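Local structure of catechol 2,3-dioxygenase (Rhodococcus sp., 2WL9) at residues C[19-30]-C[254-264]; C[3-11]-C[143-151]. The protein probably catalyses the iron-dependent extradiol ring cleavage of catechols with molecular oxygen, a step in the breakdown of aromatic hydrocarbons. One frame throughout, in Å; residues are numbered along the deposited sequence.

Contact 1 (19-30 with 254-264) and contact 2 (3-11 with 143-151) both join the N-terminal sheet unit to the C-terminal, iron-bearing one, and both are mostly buried. Their centres lie about 18 Å apart, contact 2 nearer the middle of the chain. Strand 6-14 of contact 2 runs on into helix 17-24 of contact 1, while strands 149-152 and 261-266 belong to one sheet and deliver H149 and E263 to the same iron. The chemistry differs: contact 1 is aromatic, with two tryptophans, a tyrosine and a proline packed together and one indole N-H bond at the edge, whereas contact 2 combines aliphatic packing with a backbone bond, glycines and bridging waters.

Contact 1. Residues C[19-30]-C[254-264]; sequences AWRDYAAGIMGM and CANPSGWLWEP. With FE (Fe (III) ion), chain K.
An aromatic cluster joins helix 17-24 to the beta hairpin of strands 250-255 and 261-266, whose type I turn, N256 to G259, presents P257 to the helix. P257 wedges between W20 and Y23: its CD stands 3.6 Å from the centroid of the W20 six-membered ring, almost on the ring normal, and also lies over a face of Y23, nearer the rim. These are CH-pi contacts. Y23 has its CG anti to the backbone N (chi1 177°), which brings its OH to 3.4 Å from C254 SG, and it turns its edge to the face of W262 in an offset edge-to-face pair, planes 62° apart. W20 and W262 meet obliquely, neither stacked nor edge-to-face, with W20 CZ3 3.3 Å from W262 CZ2. M28 CG touches the edge of W262, and M30 CE lies 3.7 Å from W262 CZ3. The bent M28 chain carries its SD on to P264 CG at 3.8 Å. Within the turn, N256 OD1 accepts from S258 N at 2.9 Å, an Asx turn that fixes the asparagine beside W20. On the strand's other side E263 binds the iron through OE1, and T251 holds its OE2. The indole N-H is satisfied in its own plane: W20 NE1 donates to S258 OG at 3.0 Å, the N-H bent to 144°, and that hydroxyl is also hydrogen-bonded to D60 OD1.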
loop_
_atom_site.group_PDB
_atom_site.type_symbol
_atom_site.label_atom_id
_atom_site.label_comp_id
_atom_site.label_asym_id
_atom_site.label_seq_id
_atom_site.Cartn_x
_atom_site.Cartn_y
_atom_site.Cartn_z
ATOM N N ALA C 19 3.101 14.722 46.134
ATOM C CA ALA C 19 4.275 14.111 45.507
ATOM C C ALA C 19 3.896 13.345 44.240
ATOM O O ALA C 19 4.625 13.383 43.250
ATOM C CB ALA C 19 5.003 13.204 46.491
ATOM N N TRP C 20 2.748 12.667 44.281
ATOM C CA TRP C 20 2.237 11.887 43.145
ATOM C C TRP C 20 1.861 12.740 41.937
ATOM O O TRP C 20 2.118 12.351 40.792
ATOM C CB TRP C 20 1.048 11.025 43.575
ATOM C CG TRP C 20 1.455 9.662 44.014
ATOM C CD1 TRP C 20 1.566 9.211 45.298
ATOM C CD2 TRP C 20 1.821 8.568 43.169
ATOM N NE1 TRP C 20 1.971 7.899 45.304
ATOM C CE2 TRP C 20 2.139 7.480 44.010
ATOM C CE3 TRP C 20 1.915 8.402 41.781
ATOM C CZ2 TRP C 20 2.535 6.238 43.510
ATOM C CZ3 TRP C 20 2.313 7.167 41.285
ATOM C CH2 TRP C 20 2.616 6.100 42.147
ATOM N N ARG C 21 1.245 13.892 42.185
ATOM C CA ARG C 21 0.995 14.869 41.122
ATOM C C ARG C 21 2.319 15.284 40.491
ATOM O O ARG C 21 2.490 15.176 39.279
ATOM C CB ARG C 21 0.253 16.096 41.670
ATOM C CG ARG C 21 -1.136 15.772 42.210
ATOM C CD ARG C 21 -1.850 17.001 42.740
ATOM N NE ARG C 21 -2.156 17.949 41.671
ATOM C CZ ARG C 21 -3.286 18.645 41.583
ATOM N NH1 ARG C 21 -4.245 18.494 42.487
ATOM N NH2 ARG C 21 -3.465 19.482 40.573
ATOM N N ASP C 22 3.260 15.734 41.321
ATOM C CA ASP C 22 4.595 16.139 40.856
ATOM C C ASP C 22 5.256 15.055 40.009
ATOM O O ASP C 22 5.886 15.345 38.991
ATOM C CB ASP C 22 5.499 16.478 42.049
ATOM C CG ASP C 22 5.189 17.837 42.668
ATOM O OD1 ASP C 22 4.122 18.425 42.387
ATOM O OD2 ASP C 22 6.029 18.313 43.459
ATOM N N TYR C 23 5.082 13.803 40.429
ATOM C CA TYR C 23 5.735 12.665 39.812
ATOM C C TYR C 23 5.027 12.205 38.540
ATOM O O TYR C 23 5.634 12.173 37.469
ATOM C CB TYR C 23 5.822 11.531 40.828
ATOM C CG TYR C 23 6.426 10.233 40.339
ATOM C CD1 TYR C 23 7.800 10.011 40.419
ATOM C CD2 TYR C 23 5.619 9.205 39.845
ATOM C CE1 TYR C 23 8.360 8.807 40.000
ATOM C CE2 TYR C 23 6.173 7.994 39.426
ATOM C CZ TYR C 23 7.544 7.803 39.508
ATOM O OH TYR C 23 8.104 6.607 39.094
ATOM N N ALA C 24 3.747 11.859 38.658
ATOM C CA ALA C 24 3.008 11.274 37.537
ATOM C C ALA C 24 2.684 12.278 36.429
ATOM O O ALA C 24 2.677 11.919 35.251
ATOM C CB ALA C 24 1.746 10.596 38.029
ATOM N N ALA C 25 2.411 13.526 36.799
ATOM C CA ALA C 25 2.166 14.566 35.795
ATOM C C ALA C 25 3.450 15.293 35.401
ATOM O O ALA C 25 3.784 15.381 34.212
ATOM C CB ALA C 25 1.102 15.549 36.275
ATOM N N GLY C 26 4.173 15.797 36.403
ATOM C CA GLY C 26 5.346 16.634 36.179
ATOM C C GLY C 26 6.519 15.941 35.516
ATOM O O GLY C 26 7.282 16.562 34.770
ATOM N N ILE C 27 6.670 14.649 35.777
ATOM C CA ILE C 27 7.728 13.877 35.135
ATOM C C ILE C 27 7.178 12.993 34.029
ATOM O O ILE C 27 7.660 13.050 32.899
ATOM C CB ILE C 27 8.522 13.029 36.146
ATOM C CG1 ILE C 27 9.155 13.940 37.204
ATOM C CG2 ILE C 27 9.588 12.177 35.422
ATOM C CD1 ILE C 27 9.804 13.206 38.350
ATOM N N MET C 28 6.173 12.181 34.358
ATOM C CA MET C 28 5.703 11.141 33.442
ATOM C C MET C 28 4.818 11.663 32.311
ATOM O O MET C 28 4.793 11.082 31.227
ATOM C CB MET C 28 5.030 9.982 34.202
ATOM C CG MET C 28 5.963 9.237 35.184
ATOM S SD MET C 28 7.534 8.705 34.458
ATOM C CE MET C 28 8.461 8.246 35.922
ATOM N N GLY C 29 4.111 12.760 32.549
ATOM C CA GLY C 29 3.316 13.391 31.485
ATOM C C GLY C 29 1.834 13.074 31.556
ATOM O O GLY C 29 1.056 13.483 30.688
ATOM N N MET C 30 1.433 12.345 32.590
ATOM C CA MET C 30 0.010 12.068 32.810
ATOM C C MET C 30 -0.744 13.353 33.120
ATOM O O MET C 30 -0.144 14.359 33.483
ATOM C CB MET C 30 -0.177 11.057 33.937
ATOM C CG MET C 30 0.425 9.718 33.599
ATOM S SD MET C 30 0.004 8.418 34.749
ATOM C CE MET C 30 0.859 7.071 33.941
ATOM N N CYS C 254 12.170 2.795 37.936
ATOM C CA CYS C 254 12.461 3.829 38.930
ATOM C C CYS C 254 11.421 3.873 40.049
ATOM O O CYS C 254 10.292 3.418 39.869
ATOM C CB CYS C 254 12.592 5.207 38.267
ATOM S SG CYS C 254 11.065 5.913 37.570
ATOM N N ALA C 255 11.813 4.428 41.196
ATOM C CA ALA C 255 10.931 4.537 42.367
ATOM C C ALA C 255 9.803 5.539 42.165
ATOM O O ALA C 255 9.987 6.575 41.531
ATOM C CB ALA C 255 11.736 4.915 43.607
ATOM N N ASN C 256 8.637 5.228 42.719
ATOM C CA ASN C 256 7.540 6.194 42.783
ATOM C C ASN C 256 7.321 6.700 44.229
ATOM O O ASN C 256 8.004 6.243 45.147
ATOM C CB ASN C 256 6.264 5.633 42.123
ATOM C CG ASN C 256 5.710 4.402 42.823
ATOM O OD1 ASN C 256 5.630 4.334 44.051
ATOM N ND2 ASN C 256 5.293 3.428 42.030
ATOM N N PRO C 257 6.405 7.664 44.434
ATOM C CA PRO C 257 6.211 8.212 45.784
ATOM C C PRO C 257 5.691 7.216 46.818
ATOM O O PRO C 257 5.724 7.521 48.009
ATOM C CB PRO C 257 5.185 9.328 45.570
ATOM C CG PRO C 257 5.300 9.680 44.141
ATOM C CD PRO C 257 5.605 8.396 43.442
ATOM N N SER C 258 5.224 6.048 46.376
ATOM C CA SER C 258 4.703 5.033 47.296
ATOM C C SER C 258 5.721 3.937 47.635
ATOM O O SER C 258 5.408 3.003 48.366
ATOM C CB SER C 258 3.407 4.422 46.760
ATOM O OG SER C 258 2.338 5.356 46.837
ATOM N N GLY C 259 6.932 4.060 47.102
ATOM C CA GLY C 259 8.014 3.144 47.432
ATOM C C GLY C 259 8.073 1.892 46.579
ATOM O O GLY C 259 8.881 1.005 46.847
ATOM N N TRP C 260 7.205 1.804 45.570
ATOM C CA TRP C 260 7.315 0.746 44.557
ATOM C C TRP C 260 7.741 1.343 43.211
ATOM O O TRP C 260 8.113 2.519 43.154
ATOM C CB TRP C 260 6.049 -0.137 44.473
ATOM C CG TRP C 260 4.731 0.573 44.291
ATOM C CD1 TRP C 260 3.995 1.203 45.256
ATOM C CD2 TRP C 260 3.962 0.663 43.085
ATOM N NE1 TRP C 260 2.837 1.712 44.716
ATOM C CE2 TRP C 260 2.791 1.392 43.386
ATOM C CE3 TRP C 260 4.159 0.211 41.772
ATOM C CZ2 TRP C 260 1.814 1.682 42.419
ATOM C CZ3 TRP C 260 3.188 0.500 40.814
ATOM C CH2 TRP C 260 2.034 1.228 41.145
ATOM N N LEU C 261 7.697 0.544 42.147
ATOM C CA LEU C 261 8.345 0.925 40.888
ATOM C C LEU C 261 7.414 1.243 39.728
ATOM O O LEU C 261 6.416 0.566 39.515
ATOM C CB LEU C 261 9.317 -0.169 40.437
ATOM C CG LEU C 261 10.480 -0.531 41.359
ATOM C CD1 LEU C 261 11.215 -1.710 40.766
ATOM C CD2 LEU C 261 11.411 0.646 41.505
ATOM N N TRP C 262 7.768 2.281 38.976
ATOM C CA TRP C 262 7.199 2.496 37.649
ATOM C C TRP C 262 8.271 2.257 36.592
ATOM O O TRP C 262 9.445 2.575 36.800
ATOM C CB TRP C 262 6.616 3.903 37.520
ATOM C CG TRP C 262 5.219 4.028 38.043
ATOM C CD1 TRP C 262 4.597 3.199 38.939
ATOM C CD2 TRP C 262 4.276 5.063 37.733
ATOM N NE1 TRP C 262 3.321 3.643 39.187
ATOM C CE2 TRP C 262 3.100 4.788 38.465
ATOM C CE3 TRP C 262 4.311 6.196 36.904
ATOM C CZ2 TRP C 262 1.962 5.602 38.396
ATOM C CZ3 TRP C 262 3.174 7.013 36.838
ATOM C CH2 TRP C 262 2.017 6.704 37.576
ATOM N N GLU C 263 7.849 1.702 35.461
ATOM C CA GLU C 263 8.746 1.330 34.387
ATOM C C GLU C 263 8.335 2.049 33.094
ATOM O O GLU C 263 7.589 1.496 32.292
ATOM C CB GLU C 263 8.730 -0.197 34.215
ATOM C CG GLU C 263 9.732 -0.759 33.203
ATOM C CD GLU C 263 9.317 -2.124 32.654
ATOM O OE1 GLU C 263 8.352 -2.727 33.175
ATOM O OE2 GLU C 263 9.965 -2.607 31.710
ATOM N N PRO C 264 8.810 3.297 32.901
ATOM C CA PRO C 264 8.550 4.011 31.653
ATOM C C PRO C 264 9.238 3.303 30.493
ATOM O O PRO C 264 10.381 2.865 30.628
ATOM C CB PRO C 264 9.195 5.380 31.891
ATOM C CG PRO C 264 9.264 5.511 33.373
ATOM C CD PRO C 264 9.550 4.138 33.859
HETATM FE FE FE K . 7.882 -4.986 33.169
HETATM O O HOH W 1 2.467 8.320 48.438
#

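Contact 2. Residues C[3-11]-C[143-151]; sequences KVTELGYLG and EGQGLGHII. With FE (Fe (III) ion), chain K.
L7 and L147 bury the most surface here, followed by I150, and the contact is built round their branches. The link between strand 6-14 and the segment leading into strand 149-152 starts in the backbone: L147 N donates to L7 O at 3.0 Å. Next to this bond the two leucine side chains cross at a slant, L147 CD2 pressing on L7 CG at 3.4 Å, tighter than usual for two carbons. L147 CG sits between its backbone N and carbonyl carbon (chi1 79°), which lays CD2 over L7 and sends CD1 to L10 CD1. L10 in turn slides past I150 in the opposite direction, with L10 CD1 3.8 Å from I150 CG2, and L7 CD2 also approaches I150 CG1.

At G146, whose phi is positive (69°), the chain comes close: its CA lies 3.1 Å from L7 O. Beside it E6 OE1 comes to 3.1 Å from G146 CA, while the carboxylate's charge is met by salt bridges, OE2 to R68 and OE1 to R51. Water also bridges the segments, one molecule accepting from L7 N and donating to Q145 O, each at 2.9 Å.

H149 faces away from this packing and binds the iron through NE2 at 2.3 Å; H212 and E263 are bound to the same ion. At G8 and Y9 a classic beta bulge faces G66 of strand 61-68; L7 packs on I65 and W67 of the same strand and L10 on L62. I150 continues the apolar layer toward L199 and I210. Strand segments 6-11 and 149-151 run at 83° to each other, and the N-terminal sheet packs here against the iron-binding one beside strands 199-201 and 210-217.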
loop_
_atom_site.group_PDB
_atom_site.type_symbol
_atom_site.label_atom_id
_atom_site.label_comp_id
_atom_site.label_asym_id
_atom_site.label_seq_id
_atom_site.Cartn_x
_atom_site.Cartn_y
_atom_site.Cartn_z
ATOM N N LYS C 3 -13.944 -12.891 27.011
ATOM C CA LYS C 3 -12.637 -12.700 27.654
ATOM C C LYS C 3 -12.381 -11.249 28.031
ATOM O O LYS C 3 -12.909 -10.338 27.390
ATOM C CB LYS C 3 -11.524 -13.155 26.704
ATOM C CG LYS C 3 -11.605 -14.617 26.282
ATOM C CD LYS C 3 -10.713 -14.907 25.077
ATOM C CE LYS C 3 -10.582 -16.410 24.821
ATOM N NZ LYS C 3 -11.868 -17.031 24.381
ATOM N N VAL C 4 -11.552 -11.035 29.055
ATOM C CA VAL C 4 -11.039 -9.687 29.365
ATOM C C VAL C 4 -10.256 -9.179 28.145
ATOM O O VAL C 4 -9.550 -9.949 27.495
ATOM C CB VAL C 4 -10.159 -9.689 30.640
ATOM C CG1 VAL C 4 -9.423 -8.373 30.810
ATOM C CG2 VAL C 4 -11.012 -9.974 31.872
ATOM N N THR C 5 -10.413 -7.895 27.826
ATOM C CA THR C 5 -9.845 -7.325 26.602
ATOM C C THR C 5 -8.633 -6.404 26.840
ATOM O O THR C 5 -7.864 -6.139 25.903
ATOM C CB THR C 5 -10.910 -6.541 25.826
ATOM O OG1 THR C 5 -11.414 -5.492 26.660
ATOM C CG2 THR C 5 -12.072 -7.453 25.404
ATOM N N GLU C 6 -8.482 -5.910 28.074
ATOM C CA GLU C 6 -7.353 -5.040 28.464
ATOM C C GLU C 6 -7.326 -4.763 29.964
ATOM O O GLU C 6 -8.347 -4.886 30.647
ATOM C CB GLU C 6 -7.403 -3.685 27.738
ATOM C CG GLU C 6 -8.716 -2.905 27.953
ATOM C CD GLU C 6 -8.704 -1.514 27.327
ATOM O OE1 GLU C 6 -7.989 -0.627 27.832
ATOM O OE2 GLU C 6 -9.427 -1.294 26.338
ATOM N N LEU C 7 -6.151 -4.370 30.458
ATOM C CA LEU C 7 -6.033 -3.805 31.788
ATOM C C LEU C 7 -6.511 -2.347 31.721
ATOM O O LEU C 7 -5.792 -1.477 31.237
ATOM C CB LEU C 7 -4.587 -3.865 32.242
ATOM C CG LEU C 7 -4.254 -3.406 33.658
ATOM C CD1 LEU C 7 -4.951 -4.258 34.699
ATOM C CD2 LEU C 7 -2.742 -3.443 33.856
ATOM N N GLY C 8 -7.724 -2.098 32.193
ATOM C CA GLY C 8 -8.378 -0.802 32.006
ATOM C C GLY C 8 -7.917 0.273 32.972
ATOM O O GLY C 8 -7.609 1.397 32.557
ATOM N N TYR C 9 -7.892 -0.062 34.260
ATOM C CA TYR C 9 -7.514 0.896 35.299
ATOM C C TYR C 9 -6.862 0.243 36.513
ATOM O O TYR C 9 -6.902 -0.977 36.676
ATOM C CB TYR C 9 -8.709 1.765 35.742
ATOM C CG TYR C 9 -9.897 1.021 36.332
ATOM C CD1 TYR C 9 -11.094 0.933 35.626
ATOM C CD2 TYR C 9 -9.834 0.430 37.603
ATOM C CE1 TYR C 9 -12.200 0.271 36.154
ATOM C CE2 TYR C 9 -10.937 -0.243 38.140
ATOM C CZ TYR C 9 -12.111 -0.318 37.411
ATOM O OH TYR C 9 -13.205 -0.974 37.921
ATOM N N LEU C 10 -6.246 1.082 37.338
ATOM C CA LEU C 10 -5.730 0.692 38.641
ATOM C C LEU C 10 -6.196 1.705 39.676
ATOM O O LEU C 10 -6.182 2.910 39.427
ATOM C CB LEU C 10 -4.200 0.671 38.641
ATOM C CG LEU C 10 -3.440 -0.363 37.824
ATOM C CD1 LEU C 10 -1.958 -0.012 37.838
ATOM C CD2 LEU C 10 -3.667 -1.771 38.383
ATOM N N GLY C 11 -6.629 1.207 40.822
ATOM C CA GLY C 11 -6.862 2.041 41.987
ATOM C C GLY C 11 -5.670 1.863 42.900
ATOM O O GLY C 11 -5.217 0.739 43.124
ATOM N N GLU C 143 -4.542 2.492 23.398
ATOM C CA GLU C 143 -5.694 2.110 22.588
ATOM C C GLU C 143 -5.741 0.615 22.270
ATOM O O GLU C 143 -4.925 0.103 21.505
ATOM C CB GLU C 143 -5.719 2.933 21.292
ATOM C CG GLU C 143 -6.973 2.742 20.446
ATOM C CD GLU C 143 -8.216 3.320 21.091
ATOM O OE1 GLU C 143 -8.232 4.544 21.365
ATOM O OE2 GLU C 143 -9.181 2.546 21.318
ATOM N N GLY C 144 -6.708 -0.075 22.874
ATOM C CA GLY C 144 -6.868 -1.517 22.699
ATOM C C GLY C 144 -5.770 -2.319 23.383
ATOM O O GLY C 144 -5.644 -3.525 23.168
ATOM N N GLN C 145 -4.984 -1.643 24.215
ATOM C CA GLN C 145 -3.869 -2.267 24.921
ATOM C C GLN C 145 -3.860 -1.991 26.422
ATOM O O GLN C 145 -2.971 -2.467 27.127
ATOM C CB GLN C 145 -2.544 -1.818 24.306
ATOM C CG GLN C 145 -2.247 -2.429 22.947
ATOM C CD GLN C 145 -0.831 -2.148 22.500
ATOM O OE1 GLN C 145 0.120 -2.374 23.242
ATOM N NE2 GLN C 145 -0.684 -1.649 21.283
ATOM N N GLY C 146 -4.838 -1.227 26.912
ATOM C CA GLY C 146 -4.894 -0.883 28.336
ATOM C C GLY C 146 -3.793 0.064 28.788
ATOM O O GLY C 146 -3.013 0.547 27.968
ATOM N N LEU C 147 -3.710 0.325 30.090
ATOM C CA LEU C 147 -2.791 1.354 30.595
ATOM C C LEU C 147 -1.313 0.970 30.530
ATOM O O LEU C 147 -0.455 1.843 30.507
ATOM C CB LEU C 147 -3.166 1.820 32.013
ATOM C CG LEU C 147 -2.790 0.976 33.229
ATOM C CD1 LEU C 147 -2.600 1.852 34.468
ATOM C CD2 LEU C 147 -3.875 -0.045 33.471
ATOM N N GLY C 148 -1.029 -0.329 30.501
ATOM C CA GLY C 148 0.340 -0.837 30.561
ATOM C C GLY C 148 0.307 -2.247 31.117
ATOM O O GLY C 148 -0.627 -2.990 30.837
ATOM N N HIS C 149 1.317 -2.622 31.900
ATOM C CA HIS C 149 1.296 -3.909 32.597
ATOM C C HIS C 149 1.782 -3.819 34.027
ATOM O O HIS C 149 2.425 -2.843 34.406
ATOM C CB HIS C 149 2.067 -4.988 31.832
ATOM C CG HIS C 149 3.555 -4.844 31.879
ATOM N ND1 HIS C 149 4.308 -4.580 30.755
ATOM C CD2 HIS C 149 4.436 -4.968 32.902
ATOM C CE1 HIS C 149 5.586 -4.533 31.086
ATOM N NE2 HIS C 149 5.690 -4.762 32.384
ATOM N N ILE C 150 1.495 -4.859 34.804
ATOM C CA ILE C 150 1.805 -4.888 36.229
ATOM C C ILE C 150 2.348 -6.239 36.675
ATOM O O ILE C 150 1.907 -7.291 36.196
ATOM C CB ILE C 150 0.557 -4.552 37.094
ATOM C CG1 ILE C 150 -0.616 -5.491 36.752
ATOM C CG2 ILE C 150 0.187 -3.068 36.944
ATOM C CD1 ILE C 150 -1.882 -5.269 37.574
ATOM N N ILE C 151 3.302 -6.200 37.600
ATOM C CA ILE C 151 3.716 -7.399 38.316
ATOM C C ILE C 151 3.129 -7.362 39.722
ATOM O O ILE C 151 3.352 -6.403 40.478
ATOM C CB ILE C 151 5.247 -7.573 38.354
ATOM C CG1 ILE C 151 5.748 -8.025 36.982
ATOM C CG2 ILE C 151 5.652 -8.588 39.436
ATOM C CD1 ILE C 151 7.207 -8.474 36.944
HETATM FE FE FE K . 7.882 -4.986 33.169
HETATM O O HOH W 2 -8.028 1.084 25.667
HETATM O O HOH W 3 -4.104 -4.757 28.511
#